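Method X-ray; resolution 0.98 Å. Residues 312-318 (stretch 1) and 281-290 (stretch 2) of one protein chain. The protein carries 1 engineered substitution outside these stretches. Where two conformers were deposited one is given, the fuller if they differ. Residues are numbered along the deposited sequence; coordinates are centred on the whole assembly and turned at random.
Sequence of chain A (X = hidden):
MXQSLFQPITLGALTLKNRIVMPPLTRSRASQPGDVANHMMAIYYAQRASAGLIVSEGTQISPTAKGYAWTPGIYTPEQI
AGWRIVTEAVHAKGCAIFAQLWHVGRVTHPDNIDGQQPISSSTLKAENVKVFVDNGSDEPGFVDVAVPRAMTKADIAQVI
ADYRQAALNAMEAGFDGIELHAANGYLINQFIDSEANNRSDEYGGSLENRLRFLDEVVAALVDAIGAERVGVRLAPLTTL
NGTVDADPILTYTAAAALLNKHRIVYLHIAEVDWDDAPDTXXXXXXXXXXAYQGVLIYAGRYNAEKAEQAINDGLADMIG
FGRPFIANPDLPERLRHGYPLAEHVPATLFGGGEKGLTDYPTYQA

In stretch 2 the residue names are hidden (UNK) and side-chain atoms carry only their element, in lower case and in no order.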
# COMPACT_ATOMS: atom_id res chain seq x y z
N ASN A 312 10.92 -19.10 -8.08
CA ASN A 312 11.43 -20.14 -8.97
C ASN A 312 10.36 -20.76 -9.82
O ASN A 312 10.69 -21.28 -10.90
CB ASN A 312 12.17 -21.20 -8.13
CG ASN A 312 13.46 -20.62 -7.60
OD1 ASN A 312 14.01 -19.68 -8.17
ND2 ASN A 312 13.97 -21.18 -6.54
N ASP A 313 9.11 -20.73 -9.41
CA ASP A 313 8.00 -21.22 -10.20
C ASP A 313 7.57 -20.17 -11.24
O ASP A 313 6.66 -20.48 -12.02
CB ASP A 313 6.84 -21.61 -9.35
CG ASP A 313 7.03 -22.84 -8.51
OD1 ASP A 313 8.03 -23.55 -8.65
OD2 ASP A 313 6.17 -23.15 -7.65
N GLY A 314 8.17 -19.01 -11.29
CA GLY A 314 7.84 -18.01 -12.27
C GLY A 314 6.61 -17.20 -11.95
O GLY A 314 6.06 -16.55 -12.84
N LEU A 315 6.16 -17.20 -10.71
CA LEU A 315 4.93 -16.52 -10.32
C LEU A 315 5.18 -15.09 -9.85
O LEU A 315 4.33 -14.23 -10.02
CB LEU A 315 4.23 -17.29 -9.18
CG LEU A 315 3.97 -18.75 -9.48
CD1 LEU A 315 3.33 -19.45 -8.32
CD2 LEU A 315 3.15 -18.90 -10.75
N ALA A 316 6.31 -14.83 -9.26
CA ALA A 316 6.63 -13.55 -8.67
C ALA A 316 8.07 -13.21 -8.99
O ALA A 316 8.91 -14.11 -9.07
CB ALA A 316 6.47 -13.61 -7.15
N ASP A 317 8.36 -11.91 -9.04
CA ASP A 317 9.72 -11.45 -9.09
C ASP A 317 10.27 -11.02 -7.73
O ASP A 317 11.47 -11.14 -7.48
CB ASP A 317 9.83 -10.29 -10.08
CG ASP A 317 9.36 -10.66 -11.43
OD1 ASP A 317 9.88 -11.67 -11.99
OD2 ASP A 317 8.44 -9.99 -11.97
N MET A 318 9.40 -10.48 -6.89
CA MET A 318 9.76 -10.01 -5.57
C MET A 318 8.68 -10.44 -4.59
O MET A 318 7.53 -10.62 -4.98
CB MET A 318 9.94 -8.52 -5.51
CG MET A 318 10.92 -7.93 -6.50
SD MET A 318 11.18 -6.16 -6.31
CE MET A 318 12.30 -6.15 -4.92
N UNK A 281 -5.38 -19.41 -6.70
CA UNK A 281 -4.87 -20.51 -7.51
C UNK A 281 -3.63 -20.15 -8.28
O UNK A 281 -3.51 -19.05 -8.85
c UNK A 281 -6.06 -20.81 -8.45
c UNK A 281 -7.28 -20.37 -7.63
c UNK A 281 -6.80 -19.15 -6.93
N UNK A 282 -2.72 -21.12 -8.40
CA UNK A 282 -1.55 -20.93 -9.23
C UNK A 282 -1.94 -20.59 -10.65
O UNK A 282 -1.28 -19.76 -11.27
c UNK A 282 0.47 -22.07 -10.16
c UNK A 282 -0.63 -22.17 -9.14
c UNK A 282 -0.02 -22.32 -7.76
N UNK A 283 -2.99 -21.19 -11.20
CA UNK A 283 -3.42 -20.89 -12.57
C UNK A 283 -3.74 -19.40 -12.71
O UNK A 283 -3.44 -18.80 -13.76
o UNK A 283 -5.68 -21.56 -12.02
c UNK A 283 -4.63 -21.73 -12.96
N UNK A 284 -4.34 -18.84 -11.70
CA UNK A 284 -4.67 -17.41 -11.70
C UNK A 284 -3.40 -16.57 -11.60
O UNK A 284 -3.21 -15.60 -12.35
c UNK A 284 -6.47 -13.83 -8.91
c UNK A 284 -6.20 -14.76 -11.45
c UNK A 284 -6.11 -15.14 -9.16
c UNK A 284 -6.54 -13.45 -11.23
c UNK A 284 -5.98 -15.64 -10.41
c UNK A 284 -5.62 -17.10 -10.59
c UNK A 284 -6.68 -12.96 -9.99
N UNK A 285 -2.48 -16.95 -10.71
CA UNK A 285 -1.20 -16.27 -10.65
C UNK A 285 -0.50 -16.32 -11.98
O UNK A 285 0.10 -15.33 -12.42
c UNK A 285 -0.38 -16.92 -5.72
c UNK A 285 0.10 -17.23 -7.09
n UNK A 285 0.56 -17.37 -4.70
c UNK A 285 -0.32 -16.88 -9.54
c UNK A 285 -0.86 -16.67 -8.17
N UNK A 286 -0.53 -17.44 -12.68
CA UNK A 286 0.14 -17.52 -13.96
C UNK A 286 -0.56 -16.63 -14.99
O UNK A 286 0.12 -16.02 -15.83
n UNK A 286 4.41 -20.89 -13.62
n UNK A 286 4.17 -22.72 -12.26
n UNK A 286 2.37 -21.91 -13.40
c UNK A 286 0.29 -18.95 -14.46
c UNK A 286 1.63 -21.04 -14.25
c UNK A 286 3.63 -21.84 -13.10
c UNK A 286 1.21 -19.77 -13.57
N UNK A 287 -1.86 -16.52 -14.94
CA UNK A 287 -2.58 -15.60 -15.83
C UNK A 287 -2.15 -14.16 -15.56
O UNK A 287 -1.92 -13.39 -16.50
c UNK A 287 -4.08 -15.78 -15.71
N UNK A 288 -2.04 -13.78 -14.30
CA UNK A 288 -1.58 -12.42 -13.97
C UNK A 288 -0.20 -12.18 -14.51
O UNK A 288 0.12 -11.08 -14.98
c UNK A 288 -1.60 -12.16 -12.47
c UNK A 288 -3.86 -11.03 -12.35
c UNK A 288 -2.87 -11.98 -10.30
c UNK A 288 -2.98 -12.13 -11.83
N UNK A 289 0.67 -13.20 -14.45
CA UNK A 289 2.04 -13.13 -14.95
C UNK A 289 2.08 -12.89 -16.46
O UNK A 289 3.00 -12.27 -16.94
n UNK A 289 5.56 -10.09 -14.92
c UNK A 289 4.18 -14.64 -15.04
n UNK A 289 5.05 -12.34 -14.87
c UNK A 289 2.78 -14.38 -14.51
n UNK A 289 6.78 -11.60 -13.62
c UNK A 289 5.25 -13.74 -14.41
c UNK A 289 5.81 -11.35 -14.43
N UNK A 290 1.10 -13.43 -17.19
CA UNK A 290 1.03 -13.14 -18.64
C UNK A 290 0.39 -11.77 -18.91
O UNK A 290 0.78 -11.09 -19.85
c UNK A 290 2.47 -15.44 -19.73
c UNK A 290 0.30 -14.22 -19.40
o UNK A 290 2.78 -14.86 -20.79
o UNK A 290 3.33 -15.94 -18.96
c UNK A 290 1.05 -15.55 -19.34
O HOH W 1 1.77 -14.06 -10.69
O HOH W 2 4.22 -18.54 -15.05
O HOH W 3 8.54 -13.82 -13.13

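Position 281 carries three carbons, the last closing a ring onto the backbone N. That closure identifies Pro281, which sits at the N-cap position of the helix and stays beyond reach of stretch 1.

Position 282 has three carbons, the first bearing the other two. One branch carbon lies 4.2 Å from Leu315 CD2, an apolar contact. Branching at CB without oxygen gives Val282, with chi1 at 171° (t).

At 283 one carbon is followed by one oxygen, and CA-to-CB points away from stretch 1; this is Ser283. Position 284 shows a carbon leading to a six-carbon ring without a terminal oxygen: Phe284, also out of contact.

Position 285 has four carbons in a row ending in nitrogen, an unbranched chain that can only be Lys285. Its CD approaches Leu315 CD1 at 4.1 Å, and its remaining chi angles are all t after an m chi1. The backbone contributes as well: water 1 donates to Lys285 O and to Leu315 O, each at 2.7 Å from the water oxygen.

Position 286 has three carbons, a nitrogen, then a carbon carrying two more nitrogens. One terminal nitrogen lies 2.8 Å from Asp313 O, and this guanidinium defines Arg286. The bond from NH1 has an N-H...acceptor angle of 146°; a weak one from NH2 reaches the same Asp313 O at 3.4 Å and 127°. The oxygen lies at the edge of the guanidinium, near its plane, where N-H groups point, whereas Leu315 CD2 lies over one face and also meets Arg286 CG at 3.5 Å.

A single carbon at 287 gives Ala287. Position 288 has four carbons, forked at the second, which gives Leu288; neither it nor Ala287 touches stretch 1.

Position 289 repeats the three-carbon, guanidinium pattern, with a terminal nitrogen 2.8 Å from Asp317 OD2. It is Arg289, whose NH1 donates at 153° within a salt bridge. Water 3 accepts from Arg289 NH1 and donates to Asp317 OD1, adding a second link. Gly314 O lies 3.3 Å from Arg289 CD.

Position 290 has three carbons, the third carrying two oxygens: Glu290, without contact here.

The contact works through spacing along one helix. Val282, Lys285 and Arg286 supply carbon surface for buried Leu315, while the two arginines bind a backbone carbonyl and a carboxylate. Gly314, at phi 80°, leaves the preceding helix in a Schellman motif; Asp313 O, just before it, accepts from Arg286. In all, 375 Å² is buried, summed over both sides.

Stretch 2 281-290: PVSFKRALRE
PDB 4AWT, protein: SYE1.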